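PDB 3EO6: protein of unknown function (DUF1255), which is of unknown function but probably acts as a pyrimidine/purine nucleoside phosphorylase with a cupin fold. Local coordinates for residues 65-70 against 90-95. Numbering follows the deposited sequence. Where two conformers were deposited one is given.
Sequences AYYHAE and QSYRLE
Strands 65-68 and 92-95 run antiparallel. Tyr66-Glu95 and His68-Arg93 are hydrogen-bonded pairs, with the non-hydrogen-bonded pair Tyr67-Leu94 between them. The tight side carries Tyr67, Tyr92 and Leu94, all buried. Tyr67 has CG anti to the backbone N (chi1 171°), and its ring lies across the side chain of Tyr92. Tyr67 CE1 meets Tyr92 CB at 3.6 Å, with the two ring planes oblique at 41°. Leu94 CD2 comes to the edge of the Tyr67 ring, and Met84 and Ile86 of strand 83-86 also touch the Tyr67 side chain.

The amide of Gln90 bonds at both ends. Its chain bends at chi2 (90°). Gln90 OE1 takes Glu70 N at 2.9 Å, nearly along the C=O axis, while Gln90 NE2 donates to Tyr67 OH at 3.2 Å and also to Pro87 O. An alanine here would remove this amide and would probably loosen both Glu70 N and the Tyr67 hydroxyl. Glu70 answers with OE1, whose anti lone pair receives Ser91 N at 2.8 Å, almost straight.

The other face is looser. Tyr66 and Glu95 lie side by side, with Tyr66 CD2 and Glu95 OE1 4.0 Å apart. Exposed Arg93 donates through NH1 to a water, which in turn donates to His68 O and Ser91 O. His68 NE2 bonds to Ala72 O. A buried apolar face backed by a second sheet, with a wetter outer face, fits the antiparallel beta-sandwich of the cupin fold.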
loop_
_atom_site.group_PDB
_atom_site.type_symbol
_atom_site.label_atom_id
_atom_site.label_comp_id
_atom_site.label_asym_id
_atom_site.label_seq_id
_atom_site.Cartn_x
_atom_site.Cartn_y
_atom_site.Cartn_z
ATOM N N ALA A 65 7.492 -15.333 2.628
ATOM C CA ALA A 65 7.164 -16.010 1.430
ATOM C C ALA A 65 8.278 -16.972 1.042
ATOM O O ALA A 65 9.426 -16.848 1.419
ATOM C CB ALA A 65 6.933 -15.058 0.245
ATOM N N TYR A 66 7.897 -17.975 0.290
ATOM C CA TYR A 66 8.862 -18.840 -0.369
ATOM C C TYR A 66 8.969 -18.450 -1.811
ATOM O O TYR A 66 7.963 -18.340 -2.523
ATOM C CB TYR A 66 8.478 -20.304 -0.316
ATOM C CG TYR A 66 8.401 -20.830 1.054
ATOM C CD1 TYR A 66 9.516 -21.277 1.725
ATOM C CD2 TYR A 66 7.175 -20.903 1.694
ATOM C CE1 TYR A 66 9.406 -21.770 3.021
ATOM C CE2 TYR A 66 7.052 -21.419 2.986
ATOM C CZ TYR A 66 8.178 -21.843 3.653
ATOM O OH TYR A 66 8.137 -22.361 4.938
ATOM N N TYR A 67 10.206 -18.258 -2.227
ATOM C CA TYR A 67 10.567 -17.989 -3.607
ATOM C C TYR A 67 11.003 -19.258 -4.298
ATOM O O TYR A 67 11.818 -20.009 -3.765
ATOM C CB TYR A 67 11.732 -16.963 -3.624
ATOM C CG TYR A 67 12.359 -16.745 -4.965
ATOM C CD1 TYR A 67 11.826 -15.868 -5.908
ATOM C CD2 TYR A 67 13.553 -17.385 -5.328
ATOM C CE1 TYR A 67 12.436 -15.681 -7.128
ATOM C CE2 TYR A 67 14.154 -17.207 -6.551
ATOM C CZ TYR A 67 13.598 -16.332 -7.468
ATOM O OH TYR A 67 14.157 -16.097 -8.695
ATOM N N HIS A 68 10.484 -19.481 -5.492
ATOM C CA HIS A 68 10.843 -20.647 -6.286
ATOM C C HIS A 68 11.176 -20.218 -7.686
ATOM O O HIS A 68 10.283 -19.853 -8.457
ATOM C CB HIS A 68 9.673 -21.648 -6.273
ATOM C CG HIS A 68 9.958 -22.873 -7.060
ATOM N ND1 HIS A 68 9.098 -23.359 -7.990
ATOM C CD2 HIS A 68 11.030 -23.711 -7.020
ATOM C CE1 HIS A 68 9.663 -24.437 -8.522
ATOM N NE2 HIS A 68 10.828 -24.681 -7.961
ATOM N N ALA A 69 12.444 -20.238 -8.048
ATOM C CA ALA A 69 12.879 -19.862 -9.396
ATOM C C ALA A 69 12.410 -20.856 -10.385
ATOM O O ALA A 69 12.177 -22.029 -10.055
ATOM C CB ALA A 69 14.379 -19.775 -9.452
ATOM N N GLU A 70 12.260 -20.459 -11.653
ATOM C CA GLU A 70 11.722 -21.356 -12.676
ATOM C C GLU A 70 12.579 -22.634 -12.786
ATOM O O GLU A 70 13.754 -22.585 -13.090
ATOM C CB GLU A 70 11.635 -20.680 -14.033
ATOM C CG GLU A 70 10.912 -21.480 -15.079
ATOM C CD GLU A 70 11.070 -20.900 -16.466
ATOM O OE1 GLU A 70 10.617 -19.749 -16.661
ATOM O OE2 GLU A 70 11.632 -21.582 -17.365
ATOM N N GLN A 90 12.357 -15.462 -16.392
ATOM C CA GLN A 90 12.089 -16.758 -15.798
ATOM C C GLN A 90 10.847 -16.630 -14.903
ATOM O O GLN A 90 10.660 -15.610 -14.213
ATOM C CB GLN A 90 13.311 -17.290 -15.044
ATOM C CG GLN A 90 13.901 -16.403 -13.988
ATOM C CD GLN A 90 13.348 -16.575 -12.592
ATOM O OE1 GLN A 90 12.837 -17.663 -12.211
ATOM N NE2 GLN A 90 13.505 -15.555 -11.783
ATOM N N SER A 91 9.984 -17.623 -14.975
ATOM C CA SER A 91 8.719 -17.652 -14.275
ATOM C C SER A 91 8.907 -18.194 -12.862
ATOM O O SER A 91 8.923 -19.404 -12.649
ATOM C CB SER A 91 7.708 -18.454 -15.057
ATOM O OG SER A 91 7.361 -17.778 -16.227
ATOM N N TYR A 92 9.064 -17.305 -11.881
ATOM C CA TYR A 92 9.265 -17.635 -10.506
ATOM C C TYR A 92 7.927 -17.640 -9.782
ATOM O O TYR A 92 6.955 -17.060 -10.259
ATOM C CB TYR A 92 10.256 -16.688 -9.834
ATOM C CG TYR A 92 9.880 -15.220 -9.780
ATOM C CD1 TYR A 92 10.153 -14.373 -10.838
ATOM C CD2 TYR A 92 9.312 -14.670 -8.649
ATOM C CE1 TYR A 92 9.886 -13.020 -10.762
ATOM C CE2 TYR A 92 9.048 -13.315 -8.550
ATOM C CZ TYR A 92 9.332 -12.471 -9.603
ATOM O OH TYR A 92 9.118 -11.125 -9.499
ATOM N N ARG A 93 7.872 -18.308 -8.653
ATOM C CA ARG A 93 6.705 -18.265 -7.780
ATOM C C ARG A 93 7.047 -17.637 -6.466
ATOM O O ARG A 93 8.126 -17.844 -5.905
ATOM C CB ARG A 93 6.134 -19.654 -7.562
ATOM C CG ARG A 93 5.364 -20.193 -8.762
ATOM C CD ARG A 93 5.143 -21.671 -8.640
ATOM N NE ARG A 93 4.168 -22.226 -9.557
ATOM C CZ ARG A 93 4.408 -22.521 -10.797
ATOM N NH1 ARG A 93 5.605 -22.389 -11.332
ATOM N NH2 ARG A 93 3.379 -22.987 -11.518
ATOM N N LEU A 94 6.091 -16.894 -5.930
ATOM C CA LEU A 94 6.078 -16.490 -4.536
ATOM C C LEU A 94 4.857 -17.152 -3.897
ATOM O O LEU A 94 3.723 -16.924 -4.288
ATOM C CB LEU A 94 5.976 -14.968 -4.360
ATOM C CG LEU A 94 7.181 -14.173 -4.834
ATOM C CD1 LEU A 94 6.913 -12.686 -4.743
ATOM C CD2 LEU A 94 8.428 -14.527 -4.010
ATOM N N GLU A 95 5.135 -17.964 -2.862
ATOM C CA GLU A 95 4.084 -18.492 -1.994
ATOM C C GLU A 95 4.120 -17.656 -0.729
ATOM O O GLU A 95 5.050 -17.714 0.031
ATOM C CB GLU A 95 4.262 -19.955 -1.673
ATOM C CG GLU A 95 3.249 -20.424 -0.626
ATOM C CD GLU A 95 3.191 -21.906 -0.410
ATOM O OE1 GLU A 95 4.245 -22.562 -0.528
ATOM O OE2 GLU A 95 2.095 -22.412 -0.095
HETATM O O HOH W 1 8.332 -21.367 -10.433
HETATM O O HOH W 2 7.826 -20.343 -18.122
#